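Local coordinates for BtGH115A (Bacteroides thetaiotaomicron, PDB 5BY3), which probably removes 4-O-methyl-glucuronic acid from decorated arabinogalactans by hydrolysis, as a family GH115 alpha-glucuronidase of a gut bacterium, at residues W134-K142 with G550-L558. Residues are numbered along the deposited sequence; the frame is centred on the assembly and turned at random.
Sequences WWADVTPEK and GRQSAYFEL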
ATOM      1  N   TRP A 134      -3.957  -6.831  18.125  1.00 41.82           N
ATOM      2  CA  TRP A 134      -4.492  -5.636  18.725  1.00 40.24           C
ATOM      3  C   TRP A 134      -5.186  -4.742  17.699  1.00 44.48           C
ATOM      4  O   TRP A 134      -6.268  -4.210  18.001  1.00 45.29           O
ATOM      5  CB  TRP A 134      -3.396  -4.866  19.448  1.00 39.83           C
ATOM      6  CG  TRP A 134      -3.976  -3.805  20.366  1.00 42.16           C
ATOM      7  CD1 TRP A 134      -4.495  -3.985  21.636  1.00 36.76           C
ATOM      8  CD2 TRP A 134      -4.091  -2.404  20.078  1.00 38.99           C
ATOM      9  NE1 TRP A 134      -4.920  -2.778  22.135  1.00 39.62           N
ATOM     10  CE2 TRP A 134      -4.695  -1.793  21.209  1.00 36.96           C
ATOM     11  CE3 TRP A 134      -3.724  -1.608  18.985  1.00 38.68           C
ATOM     12  CZ2 TRP A 134      -4.950  -0.426  21.275  1.00 37.12           C
ATOM     13  CZ3 TRP A 134      -3.981  -0.241  19.039  1.00 41.38           C
ATOM     14  CH2 TRP A 134      -4.599   0.340  20.185  1.00 41.84           C
ATOM     15  N   TRP A 135      -4.570  -4.594  16.511  1.00 37.89           N
ATOM     16  CA  TRP A 135      -4.937  -3.551  15.549  1.00 39.76           C
ATOM     17  C   TRP A 135      -6.222  -3.848  14.748  1.00 42.44           C
ATOM     18  O   TRP A 135      -6.867  -2.933  14.188  1.00 37.89           O
ATOM     19  CB  TRP A 135      -3.757  -3.212  14.624  1.00 40.09           C
ATOM     20  CG  TRP A 135      -2.789  -2.179  15.226  1.00 40.53           C
ATOM     21  CD1 TRP A 135      -1.626  -2.432  15.960  1.00 39.99           C
ATOM     22  CD2 TRP A 135      -2.921  -0.754  15.177  1.00 39.77           C
ATOM     23  NE1 TRP A 135      -1.047  -1.246  16.335  1.00 39.33           N
ATOM     24  CE2 TRP A 135      -1.811  -0.204  15.865  1.00 38.63           C
ATOM     25  CE3 TRP A 135      -3.871   0.122  14.605  1.00 39.69           C
ATOM     26  CZ2 TRP A 135      -1.640   1.168  16.014  1.00 36.53           C
ATOM     27  CZ3 TRP A 135      -3.693   1.484  14.738  1.00 34.38           C
ATOM     28  CH2 TRP A 135      -2.587   2.001  15.462  1.00 34.88           C
ATOM     29  N   ALA A 136      -6.599  -5.118  14.698  1.00 39.45           N
ATOM     30  CA  ALA A 136      -7.932  -5.451  14.229  1.00 41.76           C
ATOM     31  C   ALA A 136      -8.621  -6.449  15.156  1.00 40.84           C
ATOM     32  O   ALA A 136      -9.538  -7.137  14.752  1.00 38.48           O
ATOM     33  CB  ALA A 136      -7.904  -5.944  12.793  1.00 37.99           C
ATOM     34  N   ASP A 137      -8.144  -6.531  16.396  1.00 41.59           N
ATOM     35  CA  ASP A 137      -8.790  -7.340  17.446  1.00 44.09           C
ATOM     36  C   ASP A 137      -8.857  -8.792  17.081  1.00 47.18           C
ATOM     37  O   ASP A 137      -9.833  -9.463  17.426  1.00 47.27           O
ATOM     38  CB  ASP A 137     -10.211  -6.840  17.765  1.00 41.01           C
ATOM     39  CG  ASP A 137     -10.243  -5.372  18.043  1.00 48.52           C
ATOM     40  OD1 ASP A 137      -9.836  -4.966  19.158  1.00 54.75           O
ATOM     41  OD2 ASP A 137     -10.634  -4.613  17.134  1.00 51.54           O
ATOM     42  N   VAL A 138      -7.826  -9.284  16.394  1.00 43.68           N
ATOM     43  CA  VAL A 138      -7.779 -10.681  15.989  1.00 37.94           C
ATOM     44  C   VAL A 138      -7.288 -11.522  17.185  1.00 41.64           C
ATOM     45  O   VAL A 138      -6.123 -11.952  17.256  1.00 41.92           O
ATOM     46  CB  VAL A 138      -6.945 -10.815  14.713  1.00 37.82           C
ATOM     47  CG1 VAL A 138      -6.829 -12.259  14.269  1.00 34.58           C
ATOM     48  CG2 VAL A 138      -7.569  -9.963  13.597  1.00 39.89           C
ATOM     49  N   THR A 139      -8.192 -11.752  18.138  1.00 38.66           N
ATOM     50  CA  THR A 139      -7.828 -12.407  19.392  1.00 39.11           C
ATOM     51  C   THR A 139      -7.090 -13.739  19.192  1.00 41.50           C
ATOM     52  O   THR A 139      -7.639 -14.654  18.600  1.00 40.61           O
ATOM     53  CB  THR A 139      -9.048 -12.618  20.295  1.00 39.53           C
ATOM     54  OG1 THR A 139      -9.904 -11.453  20.249  1.00 41.72           O
ATOM     55  CG2 THR A 139      -8.590 -12.882  21.760  1.00 35.68           C
ATOM     56  N   PRO A 140      -5.828 -13.855  19.682  1.00 44.45           N
ATOM     57  CA  PRO A 140      -5.148 -15.177  19.460  1.00 41.05           C
ATOM     58  C   PRO A 140      -5.886 -16.272  20.179  1.00 41.04           C
ATOM     59  O   PRO A 140      -6.544 -16.031  21.197  1.00 40.60           O
ATOM     60  CB  PRO A 140      -3.738 -15.010  20.062  1.00 35.54           C
ATOM     61  CG  PRO A 140      -3.608 -13.525  20.344  1.00 43.84           C
ATOM     62  CD  PRO A 140      -4.989 -12.899  20.438  1.00 40.27           C
ATOM     63  N   GLU A 141      -5.796 -17.462  19.624  1.00 45.93           N
ATOM     64  CA  GLU A 141      -6.441 -18.610  20.205  1.00 49.62           C
ATOM     65  C   GLU A 141      -5.513 -19.077  21.318  1.00 50.41           C
ATOM     66  O   GLU A 141      -4.306 -18.810  21.275  1.00 43.00           O
ATOM     67  CB  GLU A 141      -6.640 -19.690  19.141  1.00 49.24           C
ATOM     68  CG  GLU A 141      -7.757 -19.356  18.171  1.00 61.74           C
ATOM     69  CD  GLU A 141      -8.194 -20.545  17.345  1.00 73.01           C
ATOM     70  OE1 GLU A 141      -8.082 -20.460  16.095  1.00 76.36           O
ATOM     71  OE2 GLU A 141      -8.642 -21.558  17.944  1.00 74.37           O
ATOM     72  N   LYS A 142      -6.073 -19.757  22.311  1.00 48.58           N
ATOM     73  CA  LYS A 142      -5.245 -20.340  23.345  1.00 51.82           C
ATOM     74  C   LYS A 142      -4.795 -21.706  22.878  1.00 48.51           C
ATOM     75  O   LYS A 142      -5.478 -22.348  22.089  1.00 47.73           O
ATOM     76  CB  LYS A 142      -5.990 -20.428  24.663  1.00 51.24           C
ATOM     77  CG  LYS A 142      -6.266 -19.067  25.291  1.00 56.61           C
ATOM     78  CD  LYS A 142      -7.662 -19.038  25.895  1.00 61.03           C
ATOM     79  CE  LYS A 142      -7.670 -19.547  27.321  1.00 56.76           C
ATOM     80  NZ  LYS A 142      -7.487 -18.354  28.185  1.00 61.74           N
ATOM     81  N   GLY A 550     -14.277 -15.009  19.765  1.00 60.30           N
ATOM     82  CA  GLY A 550     -13.199 -14.032  19.877  1.00 60.28           C
ATOM     83  C   GLY A 550     -12.895 -13.213  18.615  1.00 62.07           C
ATOM     84  O   GLY A 550     -12.009 -12.365  18.638  1.00 54.06           O
ATOM     85  N   ARG A 551     -13.632 -13.446  17.522  1.00 59.29           N
ATOM     86  CA  ARG A 551     -13.331 -12.812  16.241  1.00 52.23           C
ATOM     87  C   ARG A 551     -14.442 -11.987  15.531  1.00 51.98           C
ATOM     88  O   ARG A 551     -14.353 -11.727  14.333  1.00 54.01           O
ATOM     89  CB  ARG A 551     -12.488 -13.756  15.345  1.00 46.97           C
ATOM     90  CG  ARG A 551     -11.023 -13.315  15.391  1.00 47.20           C
ATOM     91  CD  ARG A 551     -10.049 -14.211  16.150  1.00 42.75           C
ATOM     92  NE  ARG A 551      -9.291 -14.877  15.106  1.00 44.07           N
ATOM     93  CZ  ARG A 551      -8.243 -15.656  15.247  1.00 40.47           C
ATOM     94  NH1 ARG A 551      -7.722 -15.921  16.438  1.00 39.29           N
ATOM     95  NH2 ARG A 551      -7.713 -16.175  14.149  1.00 44.42           N
ATOM     96  N   GLN A 552     -15.449 -11.543  16.297  1.00 53.68           N
ATOM     97  CA  GLN A 552     -16.640 -10.854  15.759  1.00 50.69           C
ATOM     98  C   GLN A 552     -16.335  -9.422  15.414  1.00 49.15           C
ATOM     99  O   GLN A 552     -16.843  -8.892  14.417  1.00 51.35           O
ATOM    100  CB  GLN A 552     -17.836 -10.878  16.740  1.00 57.36           C
ATOM    101  CG  GLN A 552     -18.460 -12.247  17.011  1.00 59.56           C
ATOM    102  CD  GLN A 552     -19.317 -12.765  15.860  1.00 68.59           C
ATOM    103  OE1 GLN A 552     -19.865 -11.981  15.038  1.00 62.01           O
ATOM    104  NE2 GLN A 552     -19.437 -14.105  15.783  1.00 63.58           N
ATOM    105  N   SER A 553     -15.532  -8.781  16.252  1.00 42.99           N
ATOM    106  CA  SER A 553     -15.022  -7.450  15.935  1.00 43.63           C
ATOM    107  C   SER A 553     -14.101  -7.446  14.690  1.00 42.13           C
ATOM    108  O   SER A 553     -14.251  -6.599  13.826  1.00 46.22           O
ATOM    109  CB  SER A 553     -14.333  -6.844  17.158  1.00 48.26           C
ATOM    110  OG  SER A 553     -15.255  -6.706  18.235  1.00 58.17           O
ATOM    111  N   ALA A 554     -13.194  -8.406  14.570  1.00 37.05           N
ATOM    112  CA  ALA A 554     -12.350  -8.488  13.374  1.00 40.34           C
ATOM    113  C   ALA A 554     -13.214  -8.683  12.147  1.00 42.33           C
ATOM    114  O   ALA A 554     -12.926  -8.160  11.044  1.00 40.20           O
ATOM    115  CB  ALA A 554     -11.340  -9.620  13.489  1.00 36.98           C
ATOM    116  N   TYR A 555     -14.306  -9.404  12.328  1.00 40.66           N
ATOM    117  CA  TYR A 555     -15.178  -9.601  11.186  1.00 41.94           C
ATOM    118  C   TYR A 555     -15.829  -8.269  10.779  1.00 37.36           C
ATOM    119  O   TYR A 555     -15.914  -7.964   9.596  1.00 41.12           O
ATOM    120  CB  TYR A 555     -16.217 -10.690  11.465  1.00 43.22           C
ATOM    121  CG  TYR A 555     -17.034 -11.080  10.252  1.00 40.81           C
ATOM    122  CD1 TYR A 555     -16.469 -11.834   9.206  1.00 41.02           C
ATOM    123  CD2 TYR A 555     -18.360 -10.686  10.140  1.00 38.53           C
ATOM    124  CE1 TYR A 555     -17.219 -12.192   8.093  1.00 39.12           C
ATOM    125  CE2 TYR A 555     -19.119 -11.051   9.041  1.00 39.24           C
ATOM    126  CZ  TYR A 555     -18.550 -11.786   8.028  1.00 38.79           C
ATOM    127  OH  TYR A 555     -19.313 -12.125   6.960  1.00 41.75           O
ATOM    128  N   PHE A 556     -16.255  -7.461  11.734  1.00 33.27           N
ATOM    129  CA  PHE A 556     -16.927  -6.242  11.331  1.00 39.00           C
ATOM    130  C   PHE A 556     -15.909  -5.323  10.640  1.00 38.83           C
ATOM    131  O   PHE A 556     -16.167  -4.765   9.576  1.00 36.89           O
ATOM    132  CB  PHE A 556     -17.640  -5.539  12.504  1.00 36.59           C
ATOM    133  CG  PHE A 556     -18.537  -4.410  12.059  1.00 40.30           C
ATOM    134  CD1 PHE A 556     -19.875  -4.649  11.736  1.00 39.22           C
ATOM    135  CD2 PHE A 556     -18.031  -3.103  11.916  1.00 41.62           C
ATOM    136  CE1 PHE A 556     -20.691  -3.604  11.277  1.00 43.81           C
ATOM    137  CE2 PHE A 556     -18.837  -2.059  11.478  1.00 39.51           C
ATOM    138  CZ  PHE A 556     -20.172  -2.304  11.166  1.00 43.19           C
ATOM    139  N   GLU A 557     -14.749  -5.225  11.267  1.00 38.42           N
ATOM    140  CA  GLU A 557     -13.613  -4.437  10.801  1.00 41.57           C
ATOM    141  C   GLU A 557     -13.068  -4.822   9.433  1.00 41.40           C
ATOM    142  O   GLU A 557     -12.872  -3.940   8.599  1.00 43.84           O
ATOM    143  CB  GLU A 557     -12.495  -4.482  11.847  1.00 38.43           C
ATOM    144  CG  GLU A 557     -12.807  -3.619  13.042  1.00 35.67           C
ATOM    145  CD  GLU A 557     -11.889  -3.878  14.192  1.00 41.15           C
ATOM    146  OE1 GLU A 557     -10.661  -3.743  14.013  1.00 40.95           O
ATOM    147  OE2 GLU A 557     -12.411  -4.187  15.289  1.00 42.12           O
ATOM    148  N   LEU A 558     -12.894  -6.124   9.197  1.00 38.70           N
ATOM    149  CA  LEU A 558     -12.174  -6.616   8.013  1.00 37.35           C
ATOM    150  C   LEU A 558     -13.054  -7.096   6.863  1.00 37.89           C
ATOM    151  O   LEU A 558     -12.635  -7.064   5.713  1.00 42.25           O
ATOM    152  CB  LEU A 558     -11.191  -7.708   8.430  1.00 37.84           C
ATOM    153  CG  LEU A 558     -10.211  -7.286   9.566  1.00 37.43           C
ATOM    154  CD1 LEU A 558      -9.526  -8.486  10.176  1.00 30.04           C
ATOM    155  CD2 LEU A 558      -9.161  -6.296   9.116  1.00 34.65           C
TER
HETATM  156  O   HOH W   1     -12.561  -9.615  17.038  1.00 35.36           O
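Asp137 and Glu557 each turn the side chain so that CG lies anti to the carbonyl carbon (chi1 -51° in Asp137), and Glu557 then runs on extended, which brings the two carboxylates together almost at right angles, their planes 86° apart. Asp137 OD2 comes within 2.6 Å of Glu557 OE2. Each acid has a lysine as a further partner: Lys610 forms a salt bridge with Asp137 OD1 and Lys438 with Glu557 OE1, while Trp611 NE1 donates to Asp137 OD2.

At the other end the partner is backbone. Arg551, at the N-cap position of helix 552-580, bends at chi2 and chi3, which brings the guanidinium to Thr139. NH1 donates to Thr139 O with an N-H...O angle of 138°, the oxygen lying at the group's edge but tilted from its plane; the modelled length of 2.5 Å is short enough to be read with caution. Val138 CG1 lies over one face, offset toward the rim and 3.7 Å from Arg551 NE, which itself donates to Glu473 O. Thr139 OG1 returns a bond of 2.8 Å to Gly550 O, meeting a lone pair in the carbonyl plane. One water donates to both Asp137 O and Gly550 O and accepts from Ala554 N, so that it links the first turn of the helix to the loop.

Between these ends the helix packs closely on the loop. Ala554 CB lies against the carbonyl oxygen of Ala136 (3.3 Å) and makes an apolar contact with Val138 CG2 (3.8 Å), and Leu558 CD2 reaches Ala136 CB at 3.9 Å.

The loop between helix 113-126 and strand 145-148 is thus joined to the start of a long helix far along the chain. Buried acids this close would be costly if both were charged; the two lysines probably offset that cost, and one acid may be protonated.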